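Side-chain contacts in putative sugar binding protein (Geobacillus stearothermophilus, PDB 6GT9), which binds galactose, and probably glucose, as the sugar-binding protein of a three-component sensing system associated with galactan utilization: residues Pro103-Ile108 with Ile113-Ile118; Gln199-Ala204 with Ala229-Gln234. One frame throughout, in Å; residues are numbered along the deposited sequence.

Interaction 1 (Pro103-Ile108 with Ile113-Ile118)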
ATOM      1  N   PRO A 103     -11.790  12.703 -10.982  1.00 31.71           N
ATOM      2  CA  PRO A 103     -11.882  13.980 -11.711  1.00 32.34           C
ATOM      3  C   PRO A 103     -10.557  14.716 -11.848  1.00 32.86           C
ATOM      4  O   PRO A 103     -10.338  15.369 -12.875  1.00 30.85           O
ATOM      5  CB  PRO A 103     -12.898  14.786 -10.885  1.00 32.04           C
ATOM      6  CG  PRO A 103     -12.971  14.097  -9.566  1.00 39.81           C
ATOM      7  CD  PRO A 103     -12.742  12.657  -9.859  1.00 36.65           C
ATOM      8  N   VAL A 104      -9.662  14.632 -10.861  1.00 30.85           N
ATOM      9  CA  VAL A 104      -8.390  15.347 -10.964  1.00 30.49           C
ATOM     10  C   VAL A 104      -7.453  14.644 -11.941  1.00 28.67           C
ATOM     11  O   VAL A 104      -6.761  15.296 -12.730  1.00 25.25           O
ATOM     12  CB  VAL A 104      -7.744  15.507  -9.578  1.00 31.79           C
ATOM     13  CG1 VAL A 104      -6.374  16.168  -9.699  1.00 24.55           C
ATOM     14  CG2 VAL A 104      -8.642  16.324  -8.669  1.00 31.97           C
ATOM     15  N   ILE A 105      -7.387  13.310 -11.890  1.00 25.14           N
ATOM     16  CA  ILE A 105      -6.619  12.590 -12.903  1.00 28.78           C
ATOM     17  C   ILE A 105      -7.142  12.926 -14.293  1.00 27.55           C
ATOM     18  O   ILE A 105      -6.363  13.189 -15.215  1.00 24.47           O
ATOM     19  CB  ILE A 105      -6.640  11.073 -12.633  1.00 20.68           C
ATOM     20  CG1 ILE A 105      -5.763  10.742 -11.421  1.00 21.67           C
ATOM     21  CG2 ILE A 105      -6.151  10.331 -13.852  1.00 21.87           C
ATOM     22  CD1 ILE A 105      -6.011   9.343 -10.814  1.00 19.52           C
ATOM     23  N   ASN A 106      -8.468  12.973 -14.450  1.00 28.32           N
ATOM     24  CA  ASN A 106      -9.057  13.262 -15.757  1.00 29.05           C
ATOM     25  C   ASN A 106      -8.726  14.675 -16.229  1.00 28.15           C
ATOM     26  O   ASN A 106      -8.404  14.883 -17.405  1.00 28.20           O
ATOM     27  CB  ASN A 106     -10.569  13.052 -15.701  1.00 30.21           C
ATOM     28  CG  ASN A 106     -10.949  11.587 -15.733  1.00 30.98           C
ATOM     29  OD1 ASN A 106     -10.085  10.715 -15.750  1.00 31.05           O
ATOM     30  ND2 ASN A 106     -12.243  11.307 -15.734  1.00 34.83           N
ATOM     31  N   GLU A 107      -8.799  15.662 -15.335  1.00 26.70           N
ATOM     32  CA  GLU A 107      -8.507  17.031 -15.747  1.00 30.55           C
ATOM     33  C   GLU A 107      -7.033  17.201 -16.099  1.00 29.18           C
ATOM     34  O   GLU A 107      -6.699  17.953 -17.026  1.00 26.54           O
ATOM     35  CB  GLU A 107      -8.937  18.015 -14.651  1.00 31.36           C
ATOM     36  CG  GLU A 107      -7.839  18.540 -13.778  1.00 37.83           C
ATOM     37  CD  GLU A 107      -8.356  19.323 -12.571  1.00 52.22           C
ATOM     38  OE1 GLU A 107      -9.059  18.769 -11.760  1.00 57.28           O
ATOM     39  OE2 GLU A 107      -8.045  20.482 -12.417  1.00 61.67           O
ATOM     40  N   ILE A 108      -6.142  16.502 -15.393  1.00 23.96           N
ATOM     41  CA  ILE A 108      -4.721  16.539 -15.731  1.00 23.30           C
ATOM     42  C   ILE A 108      -4.497  15.922 -17.103  1.00 27.66           C
ATOM     43  O   ILE A 108      -3.797  16.487 -17.955  1.00 24.04           O
ATOM     44  CB  ILE A 108      -3.893  15.821 -14.649  1.00 23.30           C
ATOM     45  CG1 ILE A 108      -3.885  16.636 -13.358  1.00 28.13           C
ATOM     46  CG2 ILE A 108      -2.476  15.545 -15.151  1.00 20.72           C
ATOM     47  CD1 ILE A 108      -3.278  15.908 -12.184  1.00 23.56           C
ATOM     48  N   ILE A 113      -1.128  15.857 -20.088  1.00 25.09           N
ATOM     49  CA  ILE A 113      -0.089  15.305 -19.229  1.00 21.21           C
ATOM     50  C   ILE A 113      -0.492  13.867 -18.907  1.00 22.58           C
ATOM     51  O   ILE A 113      -1.553  13.643 -18.320  1.00 20.73           O
ATOM     52  CB  ILE A 113       0.103  16.136 -17.946  1.00 22.65           C
ATOM     53  CG1 ILE A 113       0.478  17.584 -18.294  1.00 20.76           C
ATOM     54  CG2 ILE A 113       1.185  15.557 -17.053  1.00 18.87           C
ATOM     55  CD1 ILE A 113       0.802  18.444 -17.067  1.00 23.02           C
ATOM     56  N   PRO A 114       0.278  12.857 -19.309  1.00 17.07           N
ATOM     57  CA  PRO A 114      -0.129  11.474 -19.037  1.00 20.40           C
ATOM     58  C   PRO A 114      -0.000  11.133 -17.560  1.00 19.26           C
ATOM     59  O   PRO A 114       0.911  11.599 -16.875  1.00 17.47           O
ATOM     60  CB  PRO A 114       0.841  10.641 -19.883  1.00 21.20           C
ATOM     61  CG  PRO A 114       2.042  11.510 -20.046  1.00 19.81           C
ATOM     62  CD  PRO A 114       1.527  12.927 -20.087  1.00 22.93           C
ATOM     63  N   VAL A 115      -0.912  10.283 -17.076  1.00 17.06           N
ATOM     64  CA  VAL A 115      -0.926   9.866 -15.680  1.00 15.50           C
ATOM     65  C   VAL A 115      -0.780   8.355 -15.630  1.00 15.52           C
ATOM     66  O   VAL A 115      -1.507   7.631 -16.324  1.00 15.21           O
ATOM     67  CB  VAL A 115      -2.205  10.327 -14.953  1.00 19.49           C
ATOM     68  CG1 VAL A 115      -2.295   9.700 -13.540  1.00 19.75           C
ATOM     69  CG2 VAL A 115      -2.224  11.863 -14.847  1.00 18.19           C
ATOM     70  N   VAL A 116       0.188   7.886 -14.845  1.00 15.91           N
ATOM     71  CA  VAL A 116       0.327   6.471 -14.512  1.00 17.40           C
ATOM     72  C   VAL A 116       0.001   6.327 -13.034  1.00 18.80           C
ATOM     73  O   VAL A 116       0.562   7.045 -12.197  1.00 18.64           O
ATOM     74  CB  VAL A 116       1.739   5.944 -14.823  1.00 12.01           C
ATOM     75  CG1 VAL A 116       1.931   4.529 -14.250  1.00 14.83           C
ATOM     76  CG2 VAL A 116       1.991   5.925 -16.346  1.00 17.56           C
ATOM     77  N   THR A 117      -0.928   5.434 -12.710  1.00 17.33           N
ATOM     78  CA  THR A 117      -1.190   5.156 -11.312  1.00 16.24           C
ATOM     79  C   THR A 117      -0.237   4.079 -10.816  1.00 18.56           C
ATOM     80  O   THR A 117       0.191   3.201 -11.571  1.00 17.50           O
ATOM     81  CB  THR A 117      -2.645   4.736 -11.092  1.00 19.48           C
ATOM     82  OG1 THR A 117      -3.002   3.695 -12.016  1.00 17.27           O
ATOM     83  CG2 THR A 117      -3.547   5.929 -11.325  1.00 21.18           C
ATOM     84  N   ILE A 118       0.098   4.163  -9.531  1.00 15.65           N
ATOM     85  CA  ILE A 118       1.060   3.273  -8.892  1.00 13.46           C
ATOM     86  C   ILE A 118       0.504   2.881  -7.528  1.00 18.13           C
ATOM     87  O   ILE A 118      -0.114   3.708  -6.845  1.00 16.68           O
ATOM     88  CB  ILE A 118       2.449   3.945  -8.776  1.00 17.65           C
ATOM     89  CG1 ILE A 118       3.491   2.997  -8.176  1.00 18.12           C
ATOM     90  CG2 ILE A 118       2.383   5.270  -7.967  1.00 16.23           C
ATOM     91  CD1 ILE A 118       4.894   3.508  -8.348  1.00 17.82           C
TER
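Ile105 and Ile108 of helix 98-110 pack on Ile113, Val115 and Thr117, in and just before strand 115-118. This is the second half of the beta-alpha-beta unit formed by strand 90-93, helix 98-110 and strand 115-118. The helix and strand segments run roughly antiparallel, at 148°, with axes 9.8 Å apart.

Ile105 uses both branches. Its chi1 of -73° sets CG2 anti to the backbone N. From there CG2 meets Val115 CG1 at 3.9 Å, and the two side chains cross at about a right angle. The longer branch reaches further along the strand, where Ile105 CD1 comes within 4.2 Å of Thr117 CG2. Thr117 therefore offers its methyl to the helix, while its OG1 hydrogen-bonds Asp121 OD1.

One turn later, Ile108 works mainly through CG2. This methyl lies 3.7 Å from Val115 CG2. Each methyl of Val115 thus faces a different isoleucine, CG1 meeting Ile105 and CG2 meeting Ile108. The same Ile108 CG2 also sits 3.8 Å from Ile113 CB. Ala84 and Ile91 touch both Ile108 and Ile113, joining this cluster to helix 73-85 and strand 90-93.

The polar link across the contact is a backbone one. Ile113 N donates a weak hydrogen bond to Ile108 O, at 3.5 Å. It spans the short turn between helix and strand.

All five touching residues are buried, and their side-chain contacts are aliphatic. Cohesion thus comes chiefly from van der Waals packing and exclusion of water, with the long, weak backbone bond probably adding little.

Interaction 2 (Gln199-Ala204 with Ala229-Gln234)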
ATOM      1  N   GLN A 199      -0.014   5.129  15.815  1.00 25.58           N
ATOM      2  CA  GLN A 199      -1.461   4.975  15.873  1.00 26.83           C
ATOM      3  C   GLN A 199      -1.872   3.514  15.728  1.00 24.57           C
ATOM      4  O   GLN A 199      -2.861   3.091  16.339  1.00 25.44           O
ATOM      5  CB  GLN A 199      -2.141   5.838  14.818  1.00 26.15           C
ATOM      6  CG  GLN A 199      -2.543   7.213  15.319  1.00 37.95           C
ATOM      7  CD  GLN A 199      -3.464   7.929  14.355  1.00 33.52           C
ATOM      8  OE1 GLN A 199      -4.607   7.508  14.138  1.00 44.04           O
ATOM      9  NE2 GLN A 199      -2.972   9.004  13.761  1.00 36.25           N
ATOM     10  N   ALA A 200      -1.131   2.726  14.947  1.00 21.49           N
ATOM     11  CA  ALA A 200      -1.420   1.293  14.886  1.00 23.99           C
ATOM     12  C   ALA A 200      -1.330   0.667  16.274  1.00 23.93           C
ATOM     13  O   ALA A 200      -2.230  -0.071  16.694  1.00 22.43           O
ATOM     14  CB  ALA A 200      -0.471   0.597  13.906  1.00 22.02           C
ATOM     15  N   ALA A 201      -0.258   0.982  17.013  1.00 21.40           N
ATOM     16  CA  ALA A 201      -0.103   0.478  18.376  1.00 28.06           C
ATOM     17  C   ALA A 201      -1.201   0.992  19.303  1.00 28.74           C
ATOM     18  O   ALA A 201      -1.766   0.221  20.094  1.00 26.64           O
ATOM     19  CB  ALA A 201       1.272   0.861  18.928  1.00 25.78           C
ATOM     20  N   GLU A 202      -1.507   2.292  19.236  1.00 24.66           N
ATOM     21  CA  GLU A 202      -2.569   2.845  20.074  1.00 30.83           C
ATOM     22  C   GLU A 202      -3.889   2.134  19.811  1.00 31.99           C
ATOM     23  O   GLU A 202      -4.597   1.741  20.749  1.00 30.40           O
ATOM     24  CB  GLU A 202      -2.713   4.355  19.837  1.00 24.78           C
ATOM     25  CG  GLU A 202      -1.549   5.170  20.393  1.00 32.90           C
ATOM     26  CD  GLU A 202      -1.572   6.650  19.980  1.00 38.95           C
ATOM     27  OE1 GLU A 202      -0.817   7.439  20.593  1.00 35.63           O
ATOM     28  OE2 GLU A 202      -2.331   7.024  19.055  1.00 30.01           O
ATOM     29  N   LYS A 203      -4.227   1.944  18.536  1.00 28.50           N
ATOM     30  CA  LYS A 203      -5.474   1.267  18.196  1.00 28.35           C
ATOM     31  C   LYS A 203      -5.472  -0.180  18.681  1.00 28.14           C
ATOM     32  O   LYS A 203      -6.486  -0.668  19.186  1.00 25.71           O
ATOM     33  CB  LYS A 203      -5.711   1.336  16.688  1.00 33.11           C
ATOM     34  CG  LYS A 203      -5.999   2.750  16.178  1.00 28.89           C
ATOM     35  CD  LYS A 203      -7.188   3.355  16.923  1.00 34.42           C
ATOM     36  CE  LYS A 203      -7.674   4.630  16.258  1.00 36.40           C
ATOM     37  NZ  LYS A 203      -6.541   5.540  16.030  1.00 38.33           N
ATOM     38  N   ALA A 204      -4.343  -0.881  18.538  1.00 25.03           N
ATOM     39  CA  ALA A 204      -4.275  -2.263  19.006  1.00 23.23           C
ATOM     40  C   ALA A 204      -4.567  -2.344  20.493  1.00 25.63           C
ATOM     41  O   ALA A 204      -5.314  -3.224  20.938  1.00 25.14           O
ATOM     42  CB  ALA A 204      -2.901  -2.861  18.720  1.00 22.96           C
ATOM     43  N   ALA A 229       2.381  -5.789  16.817  1.00 20.03           N
ATOM     44  CA  ALA A 229       3.337  -6.692  17.447  1.00 22.85           C
ATOM     45  C   ALA A 229       3.965  -6.054  18.680  1.00 28.65           C
ATOM     46  O   ALA A 229       4.190  -6.730  19.692  1.00 33.21           O
ATOM     47  CB  ALA A 229       4.413  -7.101  16.448  1.00 24.08           C
ATOM     48  N   LYS A 230       4.269  -4.755  18.612  1.00 25.89           N
ATOM     49  CA  LYS A 230       4.802  -4.069  19.784  1.00 29.74           C
ATOM     50  C   LYS A 230       3.849  -4.177  20.965  1.00 31.42           C
ATOM     51  O   LYS A 230       4.277  -4.426  22.096  1.00 31.75           O
ATOM     52  CB  LYS A 230       5.075  -2.604  19.456  1.00 29.72           C
ATOM     53  CG  LYS A 230       5.422  -1.747  20.673  1.00 38.17           C
ATOM     54  CD  LYS A 230       5.076  -0.267  20.426  1.00 40.04           C
ATOM     55  CE  LYS A 230       5.574   0.637  21.550  1.00 41.23           C
ATOM     56  NZ  LYS A 230       7.055   0.790  21.522  1.00 39.01           N
ATOM     57  N   VAL A 231       2.549  -3.995  20.723  1.00 27.12           N
ATOM     58  CA  VAL A 231       1.583  -4.052  21.816  1.00 28.18           C
ATOM     59  C   VAL A 231       1.424  -5.484  22.326  1.00 31.46           C
ATOM     60  O   VAL A 231       1.371  -5.726  23.540  1.00 28.46           O
ATOM     61  CB  VAL A 231       0.247  -3.441  21.354  1.00 26.05           C
ATOM     62  CG1 VAL A 231      -0.847  -3.688  22.387  1.00 32.49           C
ATOM     63  CG2 VAL A 231       0.422  -1.956  21.131  1.00 23.08           C
ATOM     64  N   VAL A 232       1.371  -6.456  21.413  1.00 27.97           N
ATOM     65  CA  VAL A 232       1.232  -7.855  21.808  1.00 27.34           C
ATOM     66  C   VAL A 232       2.411  -8.281  22.674  1.00 33.05           C
ATOM     67  O   VAL A 232       2.238  -8.954  23.700  1.00 28.61           O
ATOM     68  CB  VAL A 232       1.091  -8.746  20.556  1.00 25.76           C
ATOM     69  CG1 VAL A 232       1.234 -10.232  20.909  1.00 30.47           C
ATOM     70  CG2 VAL A 232      -0.242  -8.488  19.885  1.00 26.62           C
ATOM     71  N   GLU A 233       3.626  -7.885  22.287  1.00 30.80           N
ATOM     72  CA  GLU A 233       4.801  -8.299  23.048  1.00 33.44           C
ATOM     73  C   GLU A 233       4.852  -7.644  24.423  1.00 35.44           C
ATOM     74  O   GLU A 233       5.399  -8.236  25.359  1.00 34.71           O
ATOM     75  CB  GLU A 233       6.079  -7.997  22.262  1.00 38.57           C
ATOM     76  CG  GLU A 233       6.301  -8.946  21.099  1.00 34.48           C
ATOM     77  CD  GLU A 233       7.717  -8.898  20.540  1.00 42.54           C
ATOM     78  OE1 GLU A 233       8.039  -9.734  19.661  1.00 42.26           O
ATOM     79  OE2 GLU A 233       8.504  -8.023  20.966  1.00 45.44           O
ATOM     80  N   GLN A 234       4.285  -6.442  24.573  1.00 34.99           N
ATOM     81  CA  GLN A 234       4.289  -5.797  25.884  1.00 35.32           C
ATOM     82  C   GLN A 234       3.381  -6.512  26.872  1.00 37.02           C
ATOM     83  O   GLN A 234       3.646  -6.487  28.082  1.00 37.38           O
ATOM     84  CB  GLN A 234       3.878  -4.332  25.770  1.00 40.46           C
ATOM     85  CG  GLN A 234       4.818  -3.495  24.924  1.00 42.62           C
ATOM     86  CD  GLN A 234       4.507  -2.017  24.990  1.00 47.57           C
ATOM     87  OE1 GLN A 234       3.349  -1.600  24.853  1.00 42.91           O
ATOM     88  NE2 GLN A 234       5.543  -1.207  25.172  1.00 52.80           N
TER
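Val231 packs against Ala201 and Ala204 where helix 197-210 meets helix 224-235. The two helices are successive crossovers in one of the two alpha/beta domains of the periplasmic binding protein fold, the one built on the mixed sheet. Helix 197-210 connects strand 185-192 to strand 216-219. Helix 224-235 then leads on to strand 242-246. The helix segments cross at -46°, with axes 8.8 Å apart.

The apolar contacts centre on Val231. Ala201 and Ala204 are three residues apart, and both turn their methyls toward the second helix. Ala201 CB meets Val231 CG2 at 3.7 Å. One turn on, Ala204 CB lies 4.1 Å from Val231 CB. The small alanine side chains allow the backbones to come close, and the CA atoms of Ala201 and Val231 are 5.9 Å apart.

Lys230 adds a looser apolar contact at the solvent side. Its chain is extended from CB to CE, and CD passes 4.2 Å from Ala201 CB. The aliphatic part of the lysine makes this contact, so its charge plays no direct part. Lys230 also touches Tyr255 of helix 250-258.

Some polar side chains of the two segments have partners outside them. Glu233 OE1 forms a salt bridge with Lys258 and a hydrogen bond with Thr260. Gln199 OE1 is hydrogen-bonded to His194 ND1. These bonds tie each helix to its own surroundings.

The last kind is a carbon-to-backbone contact. Val231 has chi1 171°, which places CG1 anti to the backbone N and CG2 beside it. CG2 then rests only 3.3 Å from the carbonyl oxygen of Ala201, close to van der Waals limits.

Overall arrangement
Interactions 1 and 2 lie in different halves of the chain, on opposite sides of its centre. Interaction 1 joins a helix to a strand of the parallel sheet, and interaction 2 belongs to the layer of helices beside the mixed sheet. Their centres are about 37 Å apart, and their nearest atoms about 21 Å. Galactose is bound between the two halves. Thr117 of interaction 1 has its side chain about 12 Å from the sugar and about 8 Å from the side chain of Asp119, a galactose-binding residue. The side chain of Ala201 in interaction 2 is about 14 Å from the sugar. Neither contact forms the pocket itself; interaction 1 is buried, whereas interaction 2 is only partly so.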